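Local coordinates for protein fuculose-1-phosphate aldolase (Glaciozyma antarctica, PDB 4XXF) that binds zinc and belongs to the class II aldolase and adducin family, with four copies of an alpha/beta chain in its assembly, at residues A[12-15]-A[16-19]; A[31-35]-A[36-40]; A[68-71]-A[72-75]; A[87-90]-A[91-94]; A[187-190]-A[191-194]. All coordinates share one frame; numbering follows the deposited sequence.

Interaction 1: residues A[12-15]-A[16-19]; sequences FATV and EAER
Thr14 and Val15 accept hydrogen bonds from Ala17, Glu18 and Arg19, turning a loop into a helix. Thr14 OG1 accepts from Ala17 N at 3.0 Å, a fairly straight bond (156° at the hydrogen), and it can do so because a chi1 of 65° tucks the hydroxyl between the threonine's own N and carbonyl carbon, facing the first turn. The i to i+4 series starts at once, with Glu18 N to Thr14 O at 3.0 Å and Arg19 N to Val15 O at 2.9 Å. Water extends the network: one molecule stands 2.8 Å from Thr14 OG1 and donates to Glu16 OE1, also at 2.8 Å. The apolar part is a CH-pi contact. Glu18 CG sits over one face of Phe12, 3.8 Å from the ring centroid and shifted toward the CD2 rim, and the carboxylate beyond it runs within 10° of the ring plane. Trp21 meets the same phenyl ring. The charge of Arg19 is met outside the turn, by salt bridges with Asp50 and Glu52, while Val15 merely brushes its guanidinium. Taken together, this is a threonine N-cap at the start of helix 15-36, with an aromatic residue from the preceding loop folded back on the first turn.

Interaction 2: residues A[31-35]-A[36-40]; sequences RIFAN and EGFDH
Phe33 and Phe38 form a T-shaped pair across the end of the helix. The rings stand at 86° with centroids 5.3 Å apart, and the edge of Phe38 leads with CD2, which hovers over the centre of one Phe33 face. Glu36 CB covers a face of the Phe38 ring in turn. Ile32 and Glu36 lie alongside each other, pointing the same way, with Ile32 CG2 4.0 Å from Glu36 CG; the glutamate then bends at chi2 (-67°), and a water links its OE2 to Asn35 ND2. Asp39 brings its carboxylate across Ala34, OD2 lying 3.8 Å from Ala34 CA, and a second water donates to both that oxygen and Ala34 O. Phe38 and Asp39 are brought back to the helix by the turn at Gly37, whose phi is 75°. Phe38 N reaches back to Phe33 O at 2.9 Å, and Gly37 N approaches Ala34 O at 3.0 Å from well above the carbonyl plane: a Schellman motif. It closes helix 15-36 and sends the chain on toward strand 45-49. The two phenyl rings pack among Phe197 and Ile198 of helix 190-213 and Cys116 and Ser118 of strand 114-118, while Ile32 and Asn35 face Ile248 of helix 234-256.

Interaction 3: residues A[68-71]-A[72-75]; sequences LMTV and SDLI
With chi1 at 72°, Thr70 sets its hydroxyl between its own N and carbonyl carbon, and Asp73, its CG turned to lie beside the backbone N (chi1 -65°), brings a carboxylate back to meet it. Asp73 OD2 is thereby held several times over. Thr70 N reaches it at 3.0 Å on the anti lone pair, along a rather bent path, whereas Thr70 OG1 donates at 2.7 Å from well above the carboxylate plane. A water 2.9 Å from the same OD2 donates to it and to Leu68 O. So many donors round one oxygen would probably favour the ionised acid, and Lys88 adds a long, weak ion pair to OD1. The backbone answers in the opposite direction, Asp73 N bonding to Thr70 O at 3.0 Å and Leu74 N to Val71 O at 3.3 Å. On the apolar side, Met69 bends at chi2 and chi3 until SD lies 4.0 Å from Asp73 CB and 4.1 Å from Leu74 CD2, crossing the leucine at about a right angle; Ile30 and Val27 of helix 15-36 continue this layer. Ser72 OG turns instead to the chain terminus at Lys258. The successive i to i+3 backbone bonds are those of a 3-10 turn, and the aspartate's bond to the N-H of Thr70 closes its start; the turn delivers the chain into strand 75-78 at the border of the sheet.

Interaction 4: residues A[87-90]-A[91-94]; sequences GKEG and RRIV
Gly87, just before the turn, offers its carbonyl to Arg92: NH2 donates to Gly87 O at 3.1 Å, coming from above the carbonyl plane, while Arg92 NE bonds to Gly86 O just before. Lys88 follows. Its O accepts from Arg91 N at 3.0 Å, closing a type II beta turn, and a water bridges Lys88 N and Arg91 O. The peptide joining Lys88 to Glu89 also lies over one face of the Arg92 guanidinium, with Glu89 N 3.6 Å above the plane near its centre. Glu89 next kinks at chi2 (55°), which returns an otherwise outward-pointing side chain to the arginine; OE1 makes a salt bridge with Arg92 NH1 at 3.0 Å, the carboxylate and guanidinium planes being 74° apart. Backbone, peptide face and carboxylate thus fix the rotation of one exposed guanidinium. Gly90, with phi at 101°, takes the third position of the turn and hands the chain to Arg91. From there Arg91 NH1 reaches Phe62 O, its side chain resting on Pro61 and Leu64 and on Gln246 of the second subunit. The turn lies at the surface, in the loop that leads from strand 83-84 to helix 96-108, backed by the loop that follows strand 56-59.

Interaction 5: residues A[187-190]-A[191-194]; sequences GTTI and DSAV
The carboxylate of Asp191 is the one flat side-chain group here, and it folds back beside Ile190, with OD2 4.1 Å from Ile190 CB; its OD1 forms a salt bridge with Arg25 of helix 15-36. The other planar elements are backbone carbonyls. Ala193 N meets Thr189 O at 3.2 Å, tilted 25° from the carbonyl plane, whereas Val194 N approaches Ile190 O at 3.0 Å almost in line with the C=O bond. The side chains of Thr189 and Ser192 complete the arrangement as a capping box, the reciprocal N-cap that opens helix 190-213. One half is firm: Thr189 OG1, swung toward the helix by a chi1 of 59°, takes the N-H of Ser192 at 3.0 Å. The other is weak, Thr189 N lying 3.5 Å from Ser192 OG, and that hydroxyl has a stronger partner in Glu234, which also receives Thr188 N. Gly187, the last residue of strand 182-187, comes close to the turn, its CA 3.4 Å from Ser192 OG and its N 3.6 Å from Ala193 CB. That strand begins directly after the zinc ligand His181; at its other end the cap turns the chain from sheet into helix. Ile190 and Val194 lie side by side, CG2 to CG2 at 4.2 Å, where both meet Ala29 of helix 15-36, with Cys116 of strand 114-118 also touching Val194.

Overall arrangement
Interactions 1 and 2 sit at the two ends of helix 15-36, their centres about 28 Å apart. Interactions 1 and 5 both start helices from a threonine, yet the first lies at the surface and the second is buried near the chain's centre, where Asp191 and Ser192 are paired with Arg25 and Glu234. Interaction 2, partly buried, adds aromatic packing and touches interaction 3 through Arg31 NE, probably hydrogen-bonded to Met69 O. Interactions 3 and 4 are neighbours, with centres about 10 Å apart and Ile75 lying against Gly87 and Val94. Their chemistry differs accordingly: a sheltered aspartate collects hydrogen bonds in one, an exposed salt bridge spans a turn in the other.

Interaction 1: residues A[12-15]-A[16-19]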
loop_
_atom_site.group_PDB
_atom_site.type_symbol
_atom_site.label_atom_id
_atom_site.label_comp_id
_atom_site.label_asym_id
_atom_site.label_seq_id
_atom_site.Cartn_x
_atom_site.Cartn_y
_atom_site.Cartn_z
ATOM N N PHE A 12 28.219 -23.191 -13.832
ATOM C CA PHE A 12 28.335 -22.552 -15.137
ATOM C C PHE A 12 29.374 -23.240 -16.002
ATOM O O PHE A 12 30.529 -23.413 -15.601
ATOM C CB PHE A 12 28.683 -21.077 -14.978
ATOM C CG PHE A 12 27.740 -20.331 -14.081
ATOM C CD1 PHE A 12 26.420 -20.139 -14.455
ATOM C CD2 PHE A 12 28.172 -19.829 -12.863
ATOM C CE1 PHE A 12 25.543 -19.451 -13.625
ATOM C CE2 PHE A 12 27.298 -19.140 -12.036
ATOM C CZ PHE A 12 25.990 -18.951 -12.422
ATOM N N ALA A 13 28.967 -23.626 -17.206
ATOM C CA ALA A 13 29.844 -24.380 -18.095
ATOM C C ALA A 13 30.987 -23.533 -18.651
ATOM O O ALA A 13 32.126 -23.993 -18.755
ATOM C CB ALA A 13 29.033 -24.983 -19.231
ATOM N N THR A 14 30.673 -22.297 -19.022
ATOM C CA THR A 14 31.653 -21.372 -19.574
ATOM C C THR A 14 31.487 -20.001 -18.928
ATOM O O THR A 14 30.448 -19.707 -18.325
ATOM C CB THR A 14 31.505 -21.205 -21.100
ATOM O OG1 THR A 14 30.243 -20.585 -21.386
ATOM C CG2 THR A 14 31.580 -22.550 -21.809
ATOM N N VAL A 15 32.502 -19.160 -19.072
ATOM C CA VAL A 15 32.447 -17.791 -18.569
ATOM C C VAL A 15 31.333 -17.007 -19.274
ATOM O O VAL A 15 30.647 -16.195 -18.648
ATOM C CB VAL A 15 33.813 -17.075 -18.746
ATOM C CG1 VAL A 15 33.693 -15.598 -18.392
ATOM C CG2 VAL A 15 34.860 -17.730 -17.881
ATOM N N GLU A 16 31.136 -17.262 -20.565
ATOM C CA GLU A 16 30.047 -16.644 -21.309
ATOM C C GLU A 16 28.684 -17.031 -20.735
ATOM O O GLU A 16 27.788 -16.194 -20.629
ATOM C CB GLU A 16 30.099 -17.028 -22.795
ATOM C CG GLU A 16 31.304 -16.483 -23.573
ATOM C CD GLU A 16 31.346 -16.952 -25.032
ATOM O OE1 GLU A 16 30.538 -17.832 -25.420
ATOM O OE2 GLU A 16 32.205 -16.450 -25.791
ATOM N N ALA A 17 28.521 -18.299 -20.368
ATOM C CA ALA A 17 27.272 -18.754 -19.760
ATOM C C ALA A 17 27.043 -18.086 -18.407
ATOM O O ALA A 17 25.919 -17.690 -18.073
ATOM C CB ALA A 17 27.267 -20.266 -19.605
ATOM N N GLU A 18 28.109 -17.974 -17.620
ATOM C CA GLU A 18 28.022 -17.306 -16.334
ATOM C C GLU A 18 27.624 -15.841 -16.514
ATOM O O GLU A 18 26.763 -15.343 -15.780
ATOM C CB GLU A 18 29.342 -17.413 -15.566
ATOM C CG GLU A 18 29.231 -16.790 -14.181
ATOM C CD GLU A 18 30.465 -16.995 -13.318
ATOM O OE1 GLU A 18 31.457 -17.583 -13.793
ATOM O OE2 GLU A 18 30.429 -16.556 -12.146
ATOM N N ARG A 19 28.253 -15.148 -17.462
ATOM C CA ARG A 19 27.942 -13.747 -17.689
ATOM C C ARG A 19 26.477 -13.582 -18.076
ATOM O O ARG A 19 25.803 -12.669 -17.593
ATOM C CB ARG A 19 28.851 -13.170 -18.775
ATOM C CG ARG A 19 28.617 -11.689 -19.028
ATOM C CD ARG A 19 29.530 -11.177 -20.123
ATOM N NE ARG A 19 30.920 -11.113 -19.674
ATOM C CZ ARG A 19 31.914 -11.827 -20.188
ATOM N NH1 ARG A 19 31.699 -12.672 -21.193
ATOM N NH2 ARG A 19 33.132 -11.691 -19.692
HETATM O O HOH W 1 30.068 -20.345 -24.197
#

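Interaction 2: residues A[31-35]-A[36-40]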
loop_
_atom_site.group_PDB
_atom_site.type_symbol
_atom_site.label_atom_id
_atom_site.label_comp_id
_atom_site.label_asym_id
_atom_site.label_seq_id
_atom_site.Cartn_x
_atom_site.Cartn_y
_atom_site.Cartn_z
ATOM N N ARG A 31 14.356 -5.404 -11.256
ATOM C CA ARG A 31 12.900 -5.529 -11.379
ATOM C C ARG A 31 12.223 -5.800 -10.024
ATOM O O ARG A 31 11.108 -5.303 -9.760
ATOM C CB ARG A 31 12.540 -6.632 -12.381
ATOM C CG ARG A 31 12.821 -6.236 -13.833
ATOM C CD ARG A 31 11.631 -5.486 -14.441
ATOM N NE ARG A 31 11.845 -5.221 -15.860
ATOM C CZ ARG A 31 10.900 -5.276 -16.788
ATOM N NH1 ARG A 31 9.663 -5.620 -16.470
ATOM N NH2 ARG A 31 11.208 -5.031 -18.049
ATOM N N ILE A 32 12.873 -6.574 -9.159
ATOM C CA ILE A 32 12.353 -6.790 -7.812
ATOM C C ILE A 32 12.314 -5.468 -7.050
ATOM O O ILE A 32 11.323 -5.154 -6.379
ATOM C CB ILE A 32 13.200 -7.832 -7.028
ATOM C CG1 ILE A 32 12.932 -9.242 -7.549
ATOM C CG2 ILE A 32 12.945 -7.726 -5.517
ATOM C CD1 ILE A 32 14.027 -10.243 -7.211
ATOM N N PHE A 33 13.384 -4.686 -7.134
ATOM C CA PHE A 33 13.400 -3.380 -6.461
ATOM C C PHE A 33 12.239 -2.505 -6.926
ATOM O O PHE A 33 11.568 -1.889 -6.099
ATOM C CB PHE A 33 14.742 -2.670 -6.679
ATOM C CG PHE A 33 15.806 -3.050 -5.675
ATOM C CD1 PHE A 33 16.043 -4.382 -5.355
ATOM C CD2 PHE A 33 16.568 -2.078 -5.049
ATOM C CE1 PHE A 33 17.035 -4.745 -4.424
ATOM C CE2 PHE A 33 17.546 -2.421 -4.122
ATOM C CZ PHE A 33 17.794 -3.763 -3.814
ATOM N N ALA A 34 11.951 -2.494 -8.220
ATOM C CA ALA A 34 10.795 -1.736 -8.704
ATOM C C ALA A 34 9.497 -2.330 -8.187
ATOM O O ALA A 34 8.592 -1.589 -7.784
ATOM C CB ALA A 34 10.772 -1.682 -10.208
ATOM N N ASN A 35 9.382 -3.655 -8.179
ATOM C CA ASN A 35 8.141 -4.296 -7.757
ATOM C C ASN A 35 7.853 -4.083 -6.271
ATOM O O ASN A 35 6.692 -4.006 -5.866
ATOM C CB ASN A 35 8.197 -5.790 -8.089
ATOM C CG ASN A 35 6.857 -6.450 -7.998
ATOM O OD1 ASN A 35 5.948 -6.145 -8.783
ATOM N ND2 ASN A 35 6.726 -7.382 -7.067
ATOM N N GLU A 36 8.916 -3.992 -5.472
ATOM C CA GLU A 36 8.805 -3.704 -4.039
ATOM C C GLU A 36 8.625 -2.214 -3.754
ATOM O O GLU A 36 8.354 -1.824 -2.612
ATOM C CB GLU A 36 10.047 -4.211 -3.295
ATOM C CG GLU A 36 10.242 -5.724 -3.355
ATOM C CD GLU A 36 9.176 -6.505 -2.617
ATOM O OE1 GLU A 36 8.676 -6.031 -1.570
ATOM O OE2 GLU A 36 8.830 -7.615 -3.071
ATOM N N GLY A 37 8.797 -1.377 -4.773
ATOM C CA GLY A 37 8.719 0.064 -4.588
ATOM C C GLY A 37 9.927 0.677 -3.905
ATOM O O GLY A 37 9.812 1.749 -3.303
ATOM N N PHE A 38 11.087 0.031 -4.017
ATOM C CA PHE A 38 12.302 0.490 -3.352
ATOM C C PHE A 38 12.968 1.644 -4.077
ATOM O O PHE A 38 13.901 2.252 -3.549
ATOM C CB PHE A 38 13.339 -0.635 -3.243
ATOM C CG PHE A 38 12.959 -1.761 -2.317
ATOM C CD1 PHE A 38 11.940 -1.648 -1.378
ATOM C CD2 PHE A 38 13.665 -2.948 -2.388
ATOM C CE1 PHE A 38 11.632 -2.726 -0.536
ATOM C CE2 PHE A 38 13.362 -4.014 -1.564
ATOM C CZ PHE A 38 12.350 -3.904 -0.641
ATOM N N ASP A 39 12.543 1.916 -5.307
ATOM C CA ASP A 39 13.196 2.957 -6.090
ATOM C C ASP A 39 12.533 4.315 -5.873
ATOM O O ASP A 39 11.392 4.420 -5.430
ATOM C CB ASP A 39 13.243 2.584 -7.584
ATOM C CG ASP A 39 11.905 2.113 -8.162
ATOM O OD1 ASP A 39 11.853 2.013 -9.409
ATOM O OD2 ASP A 39 10.922 1.823 -7.435
ATOM N N HIS A 40 13.298 5.363 -6.133
ATOM C CA HIS A 40 12.818 6.738 -6.066
ATOM C C HIS A 40 13.622 7.518 -7.089
ATOM O O HIS A 40 14.849 7.350 -7.176
ATOM C CB HIS A 40 12.976 7.320 -4.645
ATOM C CG HIS A 40 12.298 8.650 -4.438
ATOM N ND1 HIS A 40 10.957 8.853 -4.671
ATOM C CD2 HIS A 40 12.783 9.839 -3.996
ATOM C CE1 HIS A 40 10.642 10.105 -4.385
ATOM N NE2 HIS A 40 11.732 10.726 -3.974
HETATM O O HOH W 2 8.452 1.211 -8.399
HETATM O O HOH W 3 9.100 -8.153 -5.748
#

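Interaction 3: residues A[68-71]-A[72-75]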
loop_
_atom_site.group_PDB
_atom_site.type_symbol
_atom_site.label_atom_id
_atom_site.label_comp_id
_atom_site.label_asym_id
_atom_site.label_seq_id
_atom_site.Cartn_x
_atom_site.Cartn_y
_atom_site.Cartn_z
ATOM N N LEU A 68 11.345 -1.025 -16.011
ATOM C CA LEU A 68 11.489 -1.334 -17.430
ATOM C C LEU A 68 12.847 -1.934 -17.780
ATOM O O LEU A 68 13.145 -2.119 -18.959
ATOM C CB LEU A 68 11.261 -0.070 -18.266
ATOM C CG LEU A 68 9.919 0.617 -17.986
ATOM C CD1 LEU A 68 9.847 1.956 -18.719
ATOM C CD2 LEU A 68 8.724 -0.264 -18.378
ATOM N N MET A 69 13.661 -2.259 -16.775
ATOM C CA MET A 69 15.008 -2.776 -17.017
ATOM C C MET A 69 14.966 -4.056 -17.840
ATOM O O MET A 69 14.149 -4.934 -17.580
ATOM C CB MET A 69 15.710 -3.041 -15.683
ATOM C CG MET A 69 17.228 -3.223 -15.783
ATOM S SD MET A 69 18.085 -1.723 -16.368
ATOM C CE MET A 69 17.288 -0.427 -15.406
ATOM N N THR A 70 15.846 -4.156 -18.836
ATOM C CA THR A 70 16.023 -5.397 -19.595
ATOM C C THR A 70 17.505 -5.708 -19.689
ATOM O O THR A 70 18.345 -4.838 -19.455
ATOM C CB THR A 70 15.441 -5.334 -21.031
ATOM O OG1 THR A 70 16.267 -4.498 -21.847
ATOM C CG2 THR A 70 14.009 -4.805 -21.028
ATOM N N VAL A 71 17.813 -6.952 -20.034
ATOM C CA VAL A 71 19.200 -7.378 -20.169
ATOM C C VAL A 71 19.976 -6.496 -21.162
ATOM O O VAL A 71 21.126 -6.130 -20.903
ATOM C CB VAL A 71 19.269 -8.872 -20.581
ATOM C CG1 VAL A 71 20.668 -9.256 -21.065
ATOM C CG2 VAL A 71 18.831 -9.744 -19.416
ATOM N N SER A 72 19.323 -6.096 -22.253
ATOM C CA SER A 72 19.954 -5.270 -23.286
ATOM C C SER A 72 20.310 -3.864 -22.815
ATOM O O SER A 72 21.124 -3.183 -23.440
ATOM C CB SER A 72 19.038 -5.173 -24.507
ATOM O OG SER A 72 18.969 -6.422 -25.174
ATOM N N ASP A 73 19.700 -3.418 -21.718
ATOM C CA ASP A 73 19.969 -2.081 -21.201
ATOM C C ASP A 73 21.226 -1.983 -20.353
ATOM O O ASP A 73 21.796 -0.897 -20.208
ATOM C CB ASP A 73 18.794 -1.603 -20.350
ATOM C CG ASP A 73 17.531 -1.419 -21.151
ATOM O OD1 ASP A 73 17.550 -0.633 -22.122
ATOM O OD2 ASP A 73 16.513 -2.061 -20.804
ATOM N N LEU A 74 21.642 -3.098 -19.751
ATOM C CA LEU A 74 22.776 -3.062 -18.831
ATOM C C LEU A 74 24.046 -2.602 -19.520
ATOM O O LEU A 74 24.324 -2.993 -20.660
ATOM C CB LEU A 74 23.039 -4.432 -18.222
ATOM C CG LEU A 74 21.932 -5.034 -17.371
ATOM C CD1 LEU A 74 22.471 -6.321 -16.765
ATOM C CD2 LEU A 74 21.462 -4.051 -16.280
ATOM N N ILE A 75 24.845 -1.817 -18.806
ATOM C CA ILE A 75 26.112 -1.337 -19.341
ATOM C C ILE A 75 27.278 -1.909 -18.558
ATOM O O ILE A 75 27.140 -2.277 -17.389
ATOM C CB ILE A 75 26.194 0.206 -19.326
ATOM C CG1 ILE A 75 25.806 0.771 -17.957
ATOM C CG2 ILE A 75 25.316 0.800 -20.432
ATOM C CD1 ILE A 75 26.151 2.241 -17.773
HETATM O O HOH W 4 13.891 -0.969 -21.257
HETATM O O HOH W 5 23.566 -5.346 -21.919
#

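Interaction 4: residues A[87-90]-A[91-94]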
loop_
_atom_site.group_PDB
_atom_site.type_symbol
_atom_site.label_atom_id
_atom_site.label_comp_id
_atom_site.label_asym_id
_atom_site.label_seq_id
_atom_site.Cartn_x
_atom_site.Cartn_y
_atom_site.Cartn_z
ATOM N N GLY A 87 24.555 -1.748 -23.217
ATOM C CA GLY A 87 23.601 -0.662 -23.303
ATOM C C GLY A 87 22.985 -0.414 -24.665
ATOM O O GLY A 87 23.294 -1.081 -25.651
ATOM N N LYS A 88 22.110 0.582 -24.690
ATOM C CA LYS A 88 21.464 1.033 -25.907
ATOM C C LYS A 88 21.936 2.433 -26.264
ATOM O O LYS A 88 22.254 3.235 -25.382
ATOM C CB LYS A 88 19.945 1.016 -25.745
ATOM C CG LYS A 88 19.360 -0.382 -25.575
ATOM C CD LYS A 88 17.859 -0.311 -25.398
ATOM C CE LYS A 88 17.269 -1.672 -25.102
ATOM N NZ LYS A 88 15.834 -1.554 -24.714
ATOM N N GLU A 89 21.991 2.699 -27.564
ATOM C CA GLU A 89 22.245 4.027 -28.111
ATOM C C GLU A 89 21.411 5.073 -27.384
ATOM O O GLU A 89 20.190 4.941 -27.294
ATOM C CB GLU A 89 21.906 4.043 -29.605
ATOM C CG GLU A 89 22.359 5.274 -30.406
ATOM C CD GLU A 89 23.846 5.576 -30.286
ATOM O OE1 GLU A 89 24.633 4.645 -29.999
ATOM O OE2 GLU A 89 24.232 6.747 -30.502
ATOM N N GLY A 90 22.063 6.104 -26.855
ATOM C CA GLY A 90 21.342 7.177 -26.193
ATOM C C GLY A 90 21.350 7.083 -24.676
ATOM O O GLY A 90 21.049 8.065 -23.998
ATOM N N ARG A 91 21.693 5.922 -24.122
ATOM C CA ARG A 91 21.776 5.799 -22.666
ATOM C C ARG A 91 22.915 4.877 -22.252
ATOM O O ARG A 91 22.764 3.995 -21.414
ATOM C CB ARG A 91 20.447 5.309 -22.070
ATOM C CG ARG A 91 20.270 5.700 -20.601
ATOM C CD ARG A 91 19.067 5.042 -19.930
ATOM N NE ARG A 91 17.795 5.515 -20.474
ATOM C CZ ARG A 91 17.207 6.657 -20.119
ATOM N NH1 ARG A 91 17.771 7.437 -19.209
ATOM N NH2 ARG A 91 16.057 7.012 -20.671
ATOM N N ARG A 92 24.072 5.089 -22.860
ATOM C CA ARG A 92 25.286 4.423 -22.416
ATOM C C ARG A 92 25.984 5.343 -21.430
ATOM O O ARG A 92 27.074 5.861 -21.681
ATOM C CB ARG A 92 26.163 4.060 -23.613
ATOM C CG ARG A 92 25.546 2.916 -24.396
ATOM C CD ARG A 92 26.181 2.668 -25.742
ATOM N NE ARG A 92 25.552 1.495 -26.340
ATOM C CZ ARG A 92 25.338 1.324 -27.636
ATOM N NH1 ARG A 92 25.714 2.252 -28.506
ATOM N NH2 ARG A 92 24.749 0.214 -28.062
ATOM N N ILE A 93 25.307 5.530 -20.299
ATOM C CA ILE A 93 25.738 6.469 -19.274
ATOM C C ILE A 93 25.554 5.880 -17.889
ATOM O O ILE A 93 24.589 5.167 -17.621
ATOM C CB ILE A 93 24.968 7.811 -19.356
ATOM C CG1 ILE A 93 23.455 7.571 -19.360
ATOM C CG2 ILE A 93 25.389 8.597 -20.583
ATOM C CD1 ILE A 93 22.643 8.842 -19.173
ATOM N N VAL A 94 26.503 6.172 -17.009
ATOM C CA VAL A 94 26.455 5.707 -15.635
ATOM C C VAL A 94 26.358 6.913 -14.705
ATOM O O VAL A 94 26.901 7.978 -14.995
ATOM C CB VAL A 94 27.701 4.837 -15.280
ATOM C CG1 VAL A 94 28.981 5.682 -15.238
ATOM C CG2 VAL A 94 27.498 4.097 -13.966
HETATM O O HOH W 6 21.601 1.478 -21.905
#

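Interaction 5: residues A[187-190]-A[191-194]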
loop_
_atom_site.group_PDB
_atom_site.type_symbol
_atom_site.label_atom_id
_atom_site.label_comp_id
_atom_site.label_asym_id
_atom_site.label_seq_id
_atom_site.Cartn_x
_atom_site.Cartn_y
_atom_site.Cartn_z
ATOM N N GLY A 187 26.888 -8.501 -1.278
ATOM C CA GLY A 187 26.784 -9.946 -1.254
ATOM C C GLY A 187 27.846 -10.648 -2.066
ATOM O O GLY A 187 28.423 -10.083 -2.997
ATOM N N THR A 188 28.081 -11.907 -1.719
ATOM C CA THR A 188 28.913 -12.768 -2.547
ATOM C C THR A 188 28.145 -13.205 -3.786
ATOM O O THR A 188 28.742 -13.723 -4.729
ATOM C CB THR A 188 29.406 -14.007 -1.782
ATOM O OG1 THR A 188 28.287 -14.808 -1.377
ATOM C CG2 THR A 188 30.231 -13.594 -0.562
ATOM N N THR A 189 26.828 -13.002 -3.766
ATOM C CA THR A 189 25.971 -13.205 -4.932
ATOM C C THR A 189 25.016 -12.041 -5.033
ATOM O O THR A 189 24.773 -11.348 -4.046
ATOM C CB THR A 189 25.140 -14.508 -4.877
ATOM O OG1 THR A 189 24.306 -14.498 -3.707
ATOM C CG2 THR A 189 26.037 -15.737 -4.883
ATOM N N ILE A 190 24.485 -11.812 -6.229
ATOM C CA ILE A 190 23.395 -10.861 -6.409
ATOM C C ILE A 190 22.244 -11.220 -5.475
ATOM O O ILE A 190 21.671 -10.360 -4.811
ATOM C CB ILE A 190 22.893 -10.870 -7.856
ATOM C CG1 ILE A 190 23.978 -10.381 -8.812
ATOM C CG2 ILE A 190 21.612 -10.052 -8.004
ATOM C CD1 ILE A 190 23.742 -10.836 -10.241
ATOM N N ASP A 191 21.945 -12.513 -5.403
ATOM C CA ASP A 191 20.801 -12.977 -4.625
ATOM C C ASP A 191 20.922 -12.602 -3.154
ATOM O O ASP A 191 19.983 -12.075 -2.566
ATOM C CB ASP A 191 20.670 -14.491 -4.754
ATOM C CG ASP A 191 20.520 -14.950 -6.194
ATOM O OD1 ASP A 191 19.549 -15.679 -6.486
ATOM O OD2 ASP A 191 21.366 -14.587 -7.041
ATOM N N SER A 192 22.082 -12.860 -2.552
ATOM C CA SER A 192 22.203 -12.549 -1.137
ATOM C C SER A 192 22.175 -11.040 -0.899
ATOM O O SER A 192 21.551 -10.595 0.055
ATOM C CB SER A 192 23.462 -13.176 -0.527
ATOM O OG SER A 192 24.652 -12.620 -1.056
ATOM N N ALA A 193 22.812 -10.246 -1.756
ATOM C CA ALA A 193 22.740 -8.793 -1.601
ATOM C C ALA A 193 21.288 -8.303 -1.631
ATOM O O ALA A 193 20.906 -7.412 -0.865
ATOM C CB ALA A 193 23.545 -8.099 -2.682
ATOM N N VAL A 194 20.485 -8.890 -2.510
ATOM C CA VAL A 194 19.073 -8.557 -2.621
ATOM C C VAL A 194 18.304 -8.977 -1.371
ATOM O O VAL A 194 17.507 -8.188 -0.852
ATOM C CB VAL A 194 18.469 -9.203 -3.876
ATOM C CG1 VAL A 194 16.948 -9.119 -3.866
ATOM C CG2 VAL A 194 18.990 -8.514 -5.122
#